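Local coordinates for Co-type Nitrile Hydratase beta subunit (Pseudomonas putida, PDB 3QYH), which probably pairs with an alpha subunit to form a cobalt-dependent nitrile hydratase, which adds water to nitriles to give amides, at residues L48-H53 / V81-L86; S54-G59 / V145-M150; P171-A174 / E180-Q183. One frame throughout, in Å; residues are numbered along the deposited sequence.

Interaction 1. Residues L48-H53 / V81-L86; sequences LDEFRH and VEKGVL
Glu50 and Lys83 meet in a single salt bridge at the surface of the helical N-terminal part of the chain, where a residue in the first turn of helix 48-56 faces the C-terminal end of helix 68-82. The two backbones stay well apart, with the CA atoms of Glu50 and Lys83 10.0 Å from each other, so the gap is spanned by two long side chains and a water. Both first torsions place CG beside the backbone N and opposite the carbonyl carbon. From there Glu50 reaches out extended, while Lys83 bends at chi2 (-66°) and chi3 (-80°); the two bends turn Lys83 so that the side chains cross at about a right angle and NZ meets OE2. Lys83 NZ donates to Glu50 OE2 at 2.7 Å, arriving on the syn side and 19° out of the carboxylate plane. The other oxygen is tied in through water: water 1 donates to Glu50 OE1 at 2.6 Å and accepts from Lys83 NZ at 3.1 Å, closing a small ring.

Lys83 stands just before Gly84, whose positive phi ends helix 68-82 in a Schellman motif; glycine, having no CB, takes up these backbone angles readily. The bond from Gly84 N to Val81 O (3.0 Å) helps to fix that turn. Two residues further along helix 48-56, Arg52 reaches modified side chains of another protein chain. Long, flexible, charged residues fit such a site: the bridge needs little buried surface, and its partial exposure to solvent probably makes its energetic contribution modest.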
loop_
_atom_site.group_PDB
_atom_site.type_symbol
_atom_site.label_atom_id
_atom_site.label_comp_id
_atom_site.label_asym_id
_atom_site.label_seq_id
_atom_site.Cartn_x
_atom_site.Cartn_y
_atom_site.Cartn_z
ATOM N N LEU B 48 2.423 -1.069 13.161
ATOM C CA LEU B 48 2.348 -1.475 11.775
ATOM C C LEU B 48 3.736 -1.841 11.239
ATOM O O LEU B 48 3.863 -2.693 10.375
ATOM C CB LEU B 48 1.733 -0.347 10.932
ATOM C CG LEU B 48 1.328 -0.717 9.512
ATOM C CD1 LEU B 48 0.317 -1.862 9.528
ATOM C CD2 LEU B 48 0.750 0.518 8.809
ATOM N N ASP B 49 4.771 -1.191 11.753
ATOM C CA ASP B 49 6.129 -1.507 11.313
ATOM C C ASP B 49 6.507 -2.920 11.743
ATOM O O ASP B 49 7.117 -3.669 10.972
ATOM C CB ASP B 49 7.141 -0.473 11.832
ATOM C CG ASP B 49 6.744 0.963 11.465
ATOM O OD1 ASP B 49 6.406 1.736 12.384
ATOM O OD2 ASP B 49 6.743 1.304 10.262
ATOM N N GLU B 50 6.140 -3.289 12.969
ATOM C CA GLU B 50 6.389 -4.639 13.440
ATOM C C GLU B 50 5.604 -5.622 12.578
ATOM O O GLU B 50 6.068 -6.729 12.289
ATOM C CB GLU B 50 5.951 -4.790 14.894
ATOM C CG GLU B 50 6.772 -3.960 15.859
ATOM C CD GLU B 50 6.248 -4.013 17.291
ATOM O OE1 GLU B 50 5.053 -3.788 17.495
ATOM O OE2 GLU B 50 7.054 -4.258 18.217
ATOM N N PHE B 51 4.393 -5.222 12.215
ATOM C CA PHE B 51 3.512 -6.076 11.414
ATOM C C PHE B 51 4.189 -6.355 10.082
ATOM O O PHE B 51 4.328 -7.522 9.669
ATOM C CB PHE B 51 2.134 -5.401 11.227
ATOM C CG PHE B 51 1.219 -6.118 10.275
ATOM C CD1 PHE B 51 1.183 -5.761 8.932
ATOM C CD2 PHE B 51 0.393 -7.132 10.721
ATOM C CE1 PHE B 51 0.331 -6.426 8.044
ATOM C CE2 PHE B 51 -0.449 -7.806 9.840
ATOM C CZ PHE B 51 -0.492 -7.449 8.509
ATOM N N ARG B 52 4.649 -5.303 9.412
ATOM C CA ARG B 52 5.326 -5.500 8.119
ATOM C C ARG B 52 6.534 -6.413 8.255
ATOM O O ARG B 52 6.750 -7.291 7.423
ATOM C CB ARG B 52 5.778 -4.173 7.513
ATOM C CG ARG B 52 4.634 -3.242 7.110
ATOM C CD ARG B 52 5.130 -2.187 6.122
ATOM N NE ARG B 52 4.029 -1.353 5.632
ATOM C CZ ARG B 52 3.665 -0.212 6.204
ATOM N NH1 ARG B 52 4.321 0.237 7.271
ATOM N NH2 ARG B 52 2.653 0.479 5.710
ATOM N N HIS B 53 7.339 -6.203 9.298
ATOM C CA HIS B 53 8.578 -6.960 9.420
ATOM C C HIS B 53 8.328 -8.423 9.793
ATOM O O HIS B 53 9.147 -9.295 9.512
ATOM C CB HIS B 53 9.530 -6.297 10.430
ATOM C CG HIS B 53 10.893 -6.917 10.453
ATOM N ND1 HIS B 53 11.645 -7.108 9.310
ATOM C CD2 HIS B 53 11.642 -7.389 11.483
ATOM C CE1 HIS B 53 12.792 -7.678 9.634
ATOM N NE2 HIS B 53 12.819 -7.850 10.944
ATOM N N VAL B 81 2.612 -14.061 19.566
ATOM C CA VAL B 81 3.364 -14.886 20.491
ATOM C C VAL B 81 4.662 -14.183 20.870
ATOM O O VAL B 81 5.012 -14.118 22.049
ATOM C CB VAL B 81 3.606 -16.289 19.936
ATOM C CG1 VAL B 81 4.545 -17.059 20.851
ATOM C CG2 VAL B 81 2.278 -17.023 19.812
ATOM N N GLU B 82 5.344 -13.610 19.886
ATOM C CA GLU B 82 6.580 -12.869 20.149
ATOM C C GLU B 82 6.352 -11.702 21.100
ATOM O O GLU B 82 7.230 -11.369 21.906
ATOM C CB GLU B 82 7.205 -12.348 18.848
ATOM C CG GLU B 82 7.715 -13.449 17.928
ATOM C CD GLU B 82 8.025 -12.947 16.510
ATOM O OE1 GLU B 82 7.792 -11.751 16.222
ATOM O OE2 GLU B 82 8.493 -13.760 15.688
ATOM N N LYS B 83 5.185 -11.079 21.010
ATOM C CA LYS B 83 4.898 -9.899 21.831
ATOM C C LYS B 83 4.391 -10.315 23.216
ATOM O O LYS B 83 4.155 -9.480 24.061
ATOM C CB LYS B 83 3.860 -8.993 21.170
ATOM C CG LYS B 83 4.258 -8.404 19.821
ATOM C CD LYS B 83 5.430 -7.434 19.926
ATOM C CE LYS B 83 4.995 -6.078 20.399
ATOM N NZ LYS B 83 6.173 -5.188 20.577
ATOM N N GLY B 84 4.190 -11.605 23.431
ATOM C CA GLY B 84 3.724 -12.074 24.723
ATOM C C GLY B 84 2.226 -11.938 24.938
ATOM O O GLY B 84 1.732 -12.107 26.047
ATOM N N VAL B 85 1.493 -11.644 23.874
ATOM C CA VAL B 85 0.046 -11.494 23.974
ATOM C C VAL B 85 -0.651 -12.858 24.017
ATOM O O VAL B 85 -1.637 -13.038 24.718
ATOM C CB VAL B 85 -0.493 -10.648 22.809
ATOM C CG1 VAL B 85 -2.025 -10.574 22.870
ATOM C CG2 VAL B 85 0.131 -9.261 22.858
ATOM N N LEU B 86 -0.145 -13.823 23.259
ATOM C CA LEU B 86 -0.665 -15.190 23.270
ATOM C C LEU B 86 0.515 -16.127 23.524
ATOM O O LEU B 86 1.646 -15.736 23.304
ATOM C CB LEU B 86 -1.269 -15.562 21.901
ATOM C CG LEU B 86 -2.425 -14.740 21.327
ATOM C CD1 LEU B 86 -2.855 -15.300 19.944
ATOM C CD2 LEU B 86 -3.581 -14.770 22.301
HETATM O O HOH W 1 4.693 -2.560 19.782
#

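Interaction 2. Residues S54-G59 / V145-M150; sequences SIERMG and VGHTRM
His147 is the first residue of 145-150 to grip the helix end at 54-59, and its partner is Glu56. With CG anti to the backbone N (chi1 -177°), the imidazole reaches the glutamate with ND1 leading, which donates to Glu56 OE1 at 2.9 Å along a nearly straight line (168°). The oxygen lies in the ring plane but is approached on its syn side, 27° out of the carboxylate plane. His53 ND1 also bonds to OE1, which fixes the carboxylate further. Thr148 joins through its backbone: its N donates to water 4 (3.0 Å), which donates to Glu56 OE1, while water 3 donates to Thr148 O and Glu56 OE2. Next comes Arg149, whose NH1 stays 4.2 Å from Glu56 OE2, too far for a salt bridge; NH1 donates to water 3 at 3.0 Å. Its side chain, about 5 Å from the bound cobalt(III) ion, bonds through NH2 to a modified side chain of another protein chain. Glutamate suits this place because its oxygens serve two histidines and several waters. The buried histidine-carboxylate bond thus joins N-terminal and C-terminal parts beside the cobalt: the loop between strands 136-139 and 158-168 lies against helix 48-56, with Trp212 of strand 206-212 packing on Arg149.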
loop_
_atom_site.group_PDB
_atom_site.type_symbol
_atom_site.label_atom_id
_atom_site.label_comp_id
_atom_site.label_asym_id
_atom_site.label_seq_id
_atom_site.Cartn_x
_atom_site.Cartn_y
_atom_site.Cartn_z
ATOM N N SER B 54 7.208 -8.682 10.451
ATOM C CA SER B 54 6.795 -10.045 10.738
ATOM C C SER B 54 6.545 -10.814 9.448
ATOM O O SER B 54 6.963 -11.958 9.314
ATOM C CB SER B 54 5.543 -10.055 11.632
ATOM O OG SER B 54 5.085 -11.380 11.806
ATOM N N ILE B 55 5.882 -10.172 8.488
ATOM C CA ILE B 55 5.652 -10.780 7.174
ATOM C C ILE B 55 6.986 -11.009 6.468
ATOM O O ILE B 55 7.206 -12.073 5.874
ATOM C CB ILE B 55 4.740 -9.894 6.310
ATOM C CG1 ILE B 55 3.305 -9.939 6.849
ATOM C CG2 ILE B 55 4.749 -10.347 4.838
ATOM C CD1 ILE B 55 2.360 -8.916 6.179
ATOM N N GLU B 56 7.879 -10.019 6.559
ATOM C CA GLU B 56 9.208 -10.098 5.932
ATOM C C GLU B 56 10.009 -11.313 6.427
ATOM O O GLU B 56 10.853 -11.869 5.704
ATOM C CB GLU B 56 9.987 -8.797 6.193
ATOM C CG GLU B 56 9.393 -7.606 5.412
ATOM C CD GLU B 56 9.938 -6.249 5.842
ATOM O OE1 GLU B 56 10.861 -6.197 6.685
ATOM O OE2 GLU B 56 9.427 -5.225 5.323
ATOM N N ARG B 57 9.729 -11.722 7.658
ATOM C CA ARG B 57 10.476 -12.789 8.309
ATOM C C ARG B 57 9.886 -14.180 8.111
ATOM O O ARG B 57 10.405 -15.153 8.650
ATOM C CB ARG B 57 10.608 -12.490 9.810
ATOM C CG ARG B 57 11.552 -11.321 10.089
ATOM C CD ARG B 57 11.753 -11.105 11.603
ATOM N NE ARG B 57 10.561 -10.576 12.289
ATOM C CZ ARG B 57 9.885 -11.226 13.241
ATOM N NH1 ARG B 57 10.253 -12.462 13.641
ATOM N NH2 ARG B 57 8.849 -10.639 13.816
ATOM N N MET B 58 8.800 -14.298 7.362
ATOM C CA MET B 58 8.255 -15.628 7.149
ATOM C C MET B 58 9.112 -16.406 6.138
ATOM O O MET B 58 9.924 -15.824 5.428
ATOM C CB MET B 58 6.753 -15.580 6.817
ATOM C CG MET B 58 6.365 -15.045 5.481
ATOM S SD MET B 58 4.588 -14.643 5.482
ATOM C CE MET B 58 3.838 -16.261 5.314
ATOM N N GLY B 59 9.003 -17.726 6.121
ATOM C CA GLY B 59 9.820 -18.499 5.193
ATOM C C GLY B 59 9.558 -18.033 3.769
ATOM O O GLY B 59 8.412 -17.768 3.426
ATOM N N VAL B 145 19.801 -6.521 8.715
ATOM C CA VAL B 145 19.015 -7.740 8.788
ATOM C C VAL B 145 17.612 -7.420 9.288
ATOM O O VAL B 145 16.681 -8.185 9.053
ATOM C CB VAL B 145 19.660 -8.791 9.714
ATOM C CG1 VAL B 145 21.006 -9.213 9.155
ATOM C CG2 VAL B 145 19.804 -8.229 11.115
ATOM N N GLY B 146 17.469 -6.285 9.961
ATOM C CA GLY B 146 16.177 -5.848 10.460
ATOM C C GLY B 146 15.372 -5.069 9.429
ATOM O O GLY B 146 15.700 -5.036 8.240
ATOM N N HIS B 147 14.306 -4.429 9.895
ATOM C CA HIS B 147 13.326 -3.809 9.003
ATOM C C HIS B 147 13.888 -2.516 8.398
ATOM O O HIS B 147 14.462 -1.703 9.120
ATOM C CB HIS B 147 12.037 -3.512 9.786
ATOM C CG HIS B 147 10.932 -2.926 8.951
ATOM N ND1 HIS B 147 10.370 -3.592 7.880
ATOM C CD2 HIS B 147 10.268 -1.748 9.054
ATOM C CE1 HIS B 147 9.410 -2.844 7.351
ATOM N NE2 HIS B 147 9.326 -1.723 8.046
ATOM N N THR B 148 13.709 -2.319 7.091
ATOM C CA THR B 148 14.080 -1.066 6.451
ATOM C C THR B 148 13.205 -0.821 5.232
ATOM O O THR B 148 12.601 -1.760 4.701
ATOM C CB THR B 148 15.577 -1.054 6.028
ATOM O OG1 THR B 148 15.997 0.294 5.759
ATOM C CG2 THR B 148 15.814 -1.927 4.779
ATOM N N ARG B 149 13.130 0.434 4.779
ATOM C CA ARG B 149 12.264 0.753 3.638
ATOM C C ARG B 149 13.023 1.251 2.411
ATOM O O ARG B 149 12.405 1.815 1.504
ATOM C CB ARG B 149 11.178 1.788 4.025
ATOM C CG ARG B 149 10.270 1.338 5.170
ATOM C CD ARG B 149 9.472 0.068 4.785
ATOM N NE ARG B 149 8.412 0.388 3.844
ATOM C CZ ARG B 149 7.592 -0.499 3.295
ATOM N NH1 ARG B 149 7.700 -1.802 3.566
ATOM N NH2 ARG B 149 6.654 -0.069 2.474
ATOM N N MET B 150 14.341 1.049 2.377
ATOM C CA MET B 150 15.118 1.345 1.180
ATOM C C MET B 150 15.238 0.096 0.347
ATOM O O MET B 150 15.965 -0.834 0.726
ATOM C CB MET B 150 16.534 1.910 1.505
ATOM C CG MET B 150 17.343 1.175 2.554
ATOM S SD MET B 150 19.143 1.461 2.295
ATOM C CE MET B 150 19.286 3.192 2.734
HETATM O O HOH W 2 7.200 -5.044 3.664
HETATM O O HOH W 3 10.289 -3.296 4.028
HETATM O O HOH W 4 13.066 -4.876 5.623
#

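Interaction 3. Residues P171-A174 / E180-Q183; sequences PDTA and EHPQ
Thr173 and His181 are brought together by their first torsions: chi1 of 50° sets Thr173 OG1 between the backbone N and the carbonyl carbon, with CG2 opposite that carbon, while -65° at His181 sets the ring beside Thr173. The two side chains cross at about a right angle. The ring meets the threonine through one carbon, His181 CD2, which lies 3.7 Å from Thr173 OG1. The same CD2 is also 3.7 Å from the methyl Thr173 CG2, so both branches touch this ring carbon. Thr173 OG1 lies 3.8 Å from Glu180 O, and no hydrogen bond passes between the segments.

The polar ends look elsewhere. Thr173 OG1 is placed to hydrogen-bond to Gly179 O, its stronger partner, and to Thr170 O, sharing its one proton between them, and Glu180 forms a salt bridge with Arg123. His181 adopts a left-handed backbone conformation (phi 35°), helping the chain turn back from helix 171-174 toward strand 183-191. Threonine suits its place because its hydroxyl serves these carbonyls while its methyl touches CD2. Across the two segments, then, the contact is one of van der Waals packing at the surface, its polar anchoring being supplied by the intervening loop and by Thr170.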
loop_
_atom_site.group_PDB
_atom_site.type_symbol
_atom_site.label_atom_id
_atom_site.label_comp_id
_atom_site.label_asym_id
_atom_site.label_seq_id
_atom_site.Cartn_x
_atom_site.Cartn_y
_atom_site.Cartn_z
ATOM N N PRO B 171 10.683 3.818 10.372
ATOM C CA PRO B 171 10.290 2.413 10.535
ATOM C C PRO B 171 11.448 1.551 11.013
ATOM O O PRO B 171 11.203 0.632 11.787
ATOM C CB PRO B 171 9.854 1.989 9.124
ATOM C CG PRO B 171 9.651 3.256 8.388
ATOM C CD PRO B 171 10.641 4.228 8.964
ATOM N N ASP B 172 12.681 1.854 10.600
ATOM C CA ASP B 172 13.829 1.034 10.998
ATOM C C ASP B 172 13.965 0.930 12.513
ATOM O O ASP B 172 14.381 -0.100 13.037
ATOM C CB ASP B 172 15.145 1.581 10.426
ATOM C CG ASP B 172 15.095 1.766 8.920
ATOM O OD1 ASP B 172 16.034 1.316 8.234
ATOM O OD2 ASP B 172 14.118 2.378 8.418
ATOM N N THR B 173 13.639 2.003 13.220
ATOM C CA THR B 173 13.719 1.974 14.672
ATOM C C THR B 173 12.384 1.563 15.309
ATOM O O THR B 173 12.355 0.843 16.313
ATOM C CB THR B 173 14.171 3.342 15.219
ATOM O OG1 THR B 173 13.362 4.374 14.636
ATOM C CG2 THR B 173 15.638 3.592 14.851
ATOM N N ALA B 174 11.279 2.011 14.725
ATOM C CA ALA B 174 9.971 1.739 15.315
ATOM C C ALA B 174 9.614 0.262 15.260
ATOM O O ALA B 174 8.843 -0.210 16.071
ATOM C CB ALA B 174 8.893 2.573 14.626
ATOM N N GLU B 180 10.745 6.231 17.750
ATOM C CA GLU B 180 10.298 6.747 16.462
ATOM C C GLU B 180 11.356 7.497 15.661
ATOM O O GLU B 180 11.268 7.534 14.436
ATOM C CB GLU B 180 9.062 7.637 16.646
ATOM C CG GLU B 180 7.855 6.875 17.125
ATOM C CD GLU B 180 6.581 7.695 17.078
ATOM O OE1 GLU B 180 5.489 7.087 17.028
ATOM O OE2 GLU B 180 6.650 8.947 17.066
ATOM N N HIS B 181 12.330 8.108 16.339
ATOM C CA HIS B 181 13.389 8.877 15.658
ATOM C C HIS B 181 12.924 9.610 14.419
ATOM O O HIS B 181 13.410 9.365 13.324
ATOM C CB HIS B 181 14.568 7.980 15.315
ATOM C CG HIS B 181 15.270 7.446 16.517
ATOM N ND1 HIS B 181 16.339 8.091 17.100
ATOM C CD2 HIS B 181 15.032 6.348 17.274
ATOM C CE1 HIS B 181 16.746 7.402 18.150
ATOM N NE2 HIS B 181 15.969 6.340 18.278
ATOM N N PRO B 182 11.971 10.526 14.580
ATOM C CA PRO B 182 11.345 11.143 13.409
ATOM C C PRO B 182 12.330 11.983 12.587
ATOM O O PRO B 182 13.223 12.627 13.135
ATOM C CB PRO B 182 10.245 12.038 14.017
ATOM C CG PRO B 182 10.102 11.583 15.415
ATOM C CD PRO B 182 11.395 11.007 15.844
ATOM N N GLN B 183 12.168 11.947 11.273
ATOM C CA GLN B 183 13.062 12.663 10.375
ATOM C C GLN B 183 12.309 12.878 9.076
ATOM O O GLN B 183 11.203 12.348 8.891
ATOM C CB GLN B 183 14.362 11.867 10.137
ATOM C CG GLN B 183 14.138 10.498 9.470
ATOM C CD GLN B 183 15.422 9.703 9.254
ATOM O OE1 GLN B 183 16.429 10.235 8.772
ATOM N NE2 GLN B 183 15.392 8.415 9.607
#

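Interaction 2 is buried, whereas interactions 1 and 3 lie at the surface, and their chemistry follows. A direct salt bridge serves the first, a histidine-carboxylate bond with ordered waters the second, and packing without cross-segment bonds the third. Interaction 1 lies within the N-terminal family region and interaction 3 within the C-terminal one, while interaction 2 joins the two. Helix 48-56 is common to interactions 1 and 2, which are further joined by a salt bridge from Glu82 to Arg57 and by Arg52 resting on Arg149. Interaction 3 connects to interaction 2 through a probable hydrogen bond between Thr148 OG1 and Asp172 OD1, and to helix 48-56 where Asp49 packs on Pro171 and Ala174.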